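Local coordinates for geranyltranstransferase (Roseobacter denitrificans, PDB 4LLS), which probably condenses isopentenyl diphosphate with allylic diphosphates such as farnesyl diphosphate, lengthening the prenyl chain that feeds carotenoid and diterpene synthesis, at residues A[154-166]-A[203-217]. Numbering follows the deposited sequence.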
# COMPACT_ATOMS: atom_id res chain seq x y z
N VAL A 154 18.87 -4.40 6.46
CA VAL A 154 18.38 -3.03 6.68
C VAL A 154 17.14 -2.81 5.82
O VAL A 154 16.12 -2.34 6.35
CB VAL A 154 19.47 -1.99 6.34
CG1 VAL A 154 18.86 -0.59 6.20
CG2 VAL A 154 20.55 -1.99 7.41
N ARG A 155 17.17 -3.21 4.55
CA ARG A 155 16.01 -2.98 3.67
C ARG A 155 14.78 -3.74 4.16
O ARG A 155 13.66 -3.22 4.19
CB ARG A 155 16.29 -3.30 2.21
CG ARG A 155 17.45 -2.48 1.68
CD ARG A 155 17.47 -2.36 0.18
NE ARG A 155 17.38 -3.62 -0.52
CZ ARG A 155 18.38 -4.50 -0.61
NH1 ARG A 155 19.61 -4.22 -0.13
NH2 ARG A 155 18.21 -5.59 -1.33
N ALA A 156 14.95 -4.99 4.50
CA ALA A 156 13.82 -5.78 4.97
C ALA A 156 13.25 -5.20 6.25
O ALA A 156 12.02 -5.15 6.40
CB ALA A 156 14.29 -7.20 5.23
N ASP A 157 14.11 -4.71 7.15
CA ASP A 157 13.68 -4.13 8.40
C ASP A 157 12.99 -2.79 8.18
O ASP A 157 12.03 -2.48 8.91
CB ASP A 157 14.82 -3.96 9.37
CG ASP A 157 14.34 -3.55 10.75
OD1 ASP A 157 13.57 -4.32 11.36
OD2 ASP A 157 14.67 -2.43 11.16
N LEU A 158 13.50 -1.99 7.25
CA LEU A 158 12.82 -0.72 6.87
C LEU A 158 11.41 -1.03 6.40
O LEU A 158 10.46 -0.31 6.75
CB LEU A 158 13.56 0.02 5.80
CG LEU A 158 14.86 0.73 6.24
CD1 LEU A 158 15.58 1.17 4.99
CD2 LEU A 158 14.62 1.86 7.20
N ALA A 159 11.25 -2.04 5.56
CA ALA A 159 9.92 -2.35 5.00
C ALA A 159 8.99 -2.91 6.09
O ALA A 159 7.83 -2.53 6.16
CB ALA A 159 10.00 -3.34 3.86
N LEU A 160 9.48 -3.82 6.94
CA LEU A 160 8.67 -4.37 7.99
C LEU A 160 8.20 -3.25 8.93
O LEU A 160 7.02 -3.19 9.28
CB LEU A 160 9.44 -5.46 8.75
CG LEU A 160 8.67 -6.16 9.86
CD1 LEU A 160 7.39 -6.83 9.40
CD2 LEU A 160 9.59 -7.17 10.54
N SER A 161 9.13 -2.42 9.40
CA SER A 161 8.77 -1.30 10.24
C SER A 161 7.78 -0.33 9.56
O SER A 161 6.91 0.23 10.22
CB SER A 161 10.03 -0.60 10.80
OG SER A 161 10.81 -0.05 9.80
N LEU A 162 7.95 -0.11 8.26
CA LEU A 162 7.06 0.83 7.54
C LEU A 162 5.65 0.23 7.52
O LEU A 162 4.67 0.92 7.69
CB LEU A 162 7.61 1.07 6.14
CG LEU A 162 6.79 2.03 5.29
CD1 LEU A 162 6.73 3.40 5.95
CD2 LEU A 162 7.33 2.11 3.87
N ALA A 163 5.56 -1.09 7.30
CA ALA A 163 4.27 -1.74 7.27
C ALA A 163 3.60 -1.67 8.60
O ALA A 163 2.40 -1.40 8.67
CB ALA A 163 4.39 -3.19 6.83
N ARG A 164 4.34 -1.86 9.69
CA ARG A 164 3.75 -1.74 11.01
C ARG A 164 3.34 -0.32 11.39
O ARG A 164 2.31 -0.13 12.05
CB ARG A 164 4.66 -2.41 12.06
CG ARG A 164 4.68 -3.89 11.79
CD ARG A 164 5.46 -4.62 12.80
NE ARG A 164 5.20 -6.04 12.65
CZ ARG A 164 6.09 -6.96 12.93
NH1 ARG A 164 5.78 -8.24 12.79
NH2 ARG A 164 7.28 -6.58 13.34
N ALA A 165 4.13 0.67 10.98
CA ALA A 165 3.74 2.07 11.18
C ALA A 165 2.48 2.42 10.39
O ALA A 165 1.72 3.29 10.80
CB ALA A 165 4.88 2.98 10.78
N SER A 166 2.35 1.86 9.19
CA SER A 166 1.37 2.34 8.21
C SER A 166 0.00 1.68 8.33
O SER A 166 -0.99 2.18 7.78
CB SER A 166 1.92 2.17 6.79
OG SER A 166 3.10 2.95 6.59
N ALA A 203 2.87 7.87 13.86
CA ALA A 203 3.56 6.67 13.41
C ALA A 203 4.49 6.96 12.24
O ALA A 203 5.64 6.48 12.24
CB ALA A 203 2.53 5.60 13.01
N LEU A 204 4.05 7.71 11.25
CA LEU A 204 4.93 7.96 10.11
C LEU A 204 6.02 8.90 10.51
O LEU A 204 7.11 8.84 9.95
CB LEU A 204 4.20 8.57 8.91
CG LEU A 204 3.09 7.76 8.26
CD1 LEU A 204 2.74 8.38 6.91
CD2 LEU A 204 3.48 6.28 8.16
N ILE A 205 5.77 9.85 11.41
CA ILE A 205 6.85 10.78 11.84
C ILE A 205 7.88 9.99 12.63
O ILE A 205 9.10 10.18 12.47
CB ILE A 205 6.25 11.98 12.63
CG1 ILE A 205 5.56 12.91 11.67
CG2 ILE A 205 7.36 12.70 13.39
CD1 ILE A 205 4.73 13.99 12.30
N GLY A 206 7.44 9.04 13.42
CA GLY A 206 8.33 8.13 14.13
C GLY A 206 9.18 7.28 13.21
O GLY A 206 10.39 7.11 13.43
N TRP A 207 8.59 6.75 12.15
CA TRP A 207 9.34 5.97 11.17
C TRP A 207 10.39 6.85 10.53
O TRP A 207 11.53 6.45 10.36
CB TRP A 207 8.40 5.38 10.13
CG TRP A 207 9.07 4.38 9.21
CD1 TRP A 207 9.22 3.03 9.45
CD2 TRP A 207 9.83 4.65 8.02
NE1 TRP A 207 9.92 2.44 8.44
CE2 TRP A 207 10.36 3.40 7.58
CE3 TRP A 207 10.17 5.79 7.31
CZ2 TRP A 207 11.09 3.28 6.40
CZ3 TRP A 207 10.91 5.68 6.16
CH2 TRP A 207 11.37 4.44 5.71
N SER A 208 10.02 8.07 10.17
CA SER A 208 10.93 8.97 9.49
C SER A 208 12.14 9.32 10.35
O SER A 208 13.29 9.32 9.86
CB SER A 208 10.21 10.26 9.14
OG SER A 208 9.10 10.04 8.30
N ALA A 209 11.91 9.61 11.62
CA ALA A 209 13.02 10.00 12.50
C ALA A 209 13.90 8.81 12.85
O ALA A 209 15.12 8.98 13.01
CB ALA A 209 12.53 10.68 13.73
N GLN A 210 13.33 7.62 12.93
CA GLN A 210 14.12 6.46 13.27
C GLN A 210 14.89 5.97 12.07
O GLN A 210 15.80 5.15 12.24
CB GLN A 210 13.25 5.33 13.83
CG GLN A 210 12.71 5.66 15.20
CD GLN A 210 11.91 4.53 15.79
OE1 GLN A 210 12.46 3.53 16.28
NE2 GLN A 210 10.62 4.60 15.63
N ALA A 211 14.52 6.39 10.86
CA ALA A 211 15.11 5.84 9.65
C ALA A 211 16.63 5.94 9.60
O ALA A 211 17.29 4.99 9.22
CB ALA A 211 14.52 6.47 8.40
N GLY A 212 17.18 7.08 10.00
CA GLY A 212 18.64 7.23 9.91
C GLY A 212 19.35 6.24 10.80
O GLY A 212 20.40 5.69 10.41
N ALA A 213 18.81 5.99 11.99
CA ALA A 213 19.40 5.02 12.87
C ALA A 213 19.23 3.62 12.28
O ALA A 213 20.18 2.82 12.31
CB ALA A 213 18.80 5.12 14.26
N ARG A 214 18.04 3.30 11.79
CA ARG A 214 17.84 1.99 11.19
C ARG A 214 18.80 1.75 10.02
O ARG A 214 19.38 0.66 9.87
CB ARG A 214 16.38 1.83 10.78
CG ARG A 214 15.46 1.61 11.95
CD ARG A 214 14.04 1.33 11.49
NE ARG A 214 13.16 0.98 12.61
CZ ARG A 214 12.00 1.55 12.90
NH1 ARG A 214 11.50 2.51 12.14
NH2 ARG A 214 11.29 1.10 13.93
N LEU A 215 19.03 2.76 9.19
CA LEU A 215 19.93 2.65 8.05
C LEU A 215 21.36 2.34 8.51
O LEU A 215 22.10 1.68 7.79
CB LEU A 215 19.93 3.93 7.23
CG LEU A 215 18.63 4.14 6.42
CD1 LEU A 215 18.52 5.56 5.91
CD2 LEU A 215 18.61 3.20 5.24
N ALA A 216 21.70 2.79 9.70
CA ALA A 216 23.07 2.59 10.22
C ALA A 216 23.14 1.43 11.20
O ALA A 216 24.16 1.21 11.85
CB ALA A 216 23.56 3.88 10.88
N GLN A 217 22.05 0.68 11.35
CA GLN A 217 21.97 -0.45 12.27
C GLN A 217 22.36 0.02 13.68
O GLN A 217 23.11 -0.65 14.40
CB GLN A 217 22.89 -1.60 11.77
CG GLN A 217 22.56 -2.08 10.34
CD GLN A 217 23.65 -2.96 9.71
OE1 GLN A 217 24.37 -2.54 8.80
NE2 GLN A 217 23.78 -4.14 10.23
O HOH W 1 13.84 -1.60 13.44
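Residues 154-166 and 203-215 are two helical runs packed nearly antiparallel, at 160° and 9.0 Å between axes, with Val154 facing Leu215 at one end and Ala165 facing Ala203 at the other. Trp207 is the central knob, seated among Leu158, Ser161, Leu162 and Ala165. With CG anti to the backbone N (chi1 -171°), its indole reaches across, and the single NE1-H is shared, in two bent bonds, between Leu158 O (3.3 Å, on a lone pair in the carbonyl plane) and Ser161 OG (3.0 Å, tilted from the ring plane); Leu158 O also keeps its helical bond from Leu162 N. Leu162 CD1 lies over the five-membered ring, 3.9 Å from its centroid, a CH-pi contact. Replacing Trp207 by alanine is likely to leave Leu158 O and Ser161 OG without their indole donor and to open a gap under Leu162 CD1. Beside the indole, the extended Arg214 lays one guanidinium face on Ser161 CB and the other near Gln210 OE1. Asp157 OD2 stays 4.0 Å from Arg214 NE, too far for a salt bridge; one water accepts from NE and donates to OD2. Toward the Schellman motif that ends the helix, with Gln217 as its C' residue, Leu158 CD1 meets Leu215 CD2 at 3.7 Å. In this mainly alpha-helical prenyl synthase fold, Leu158 and Leu162 also touch helices 81-102 and 125-144, Ala211 rests on helix 65-76, and Arg164 forms a salt bridge with Glu141 of the second subunit.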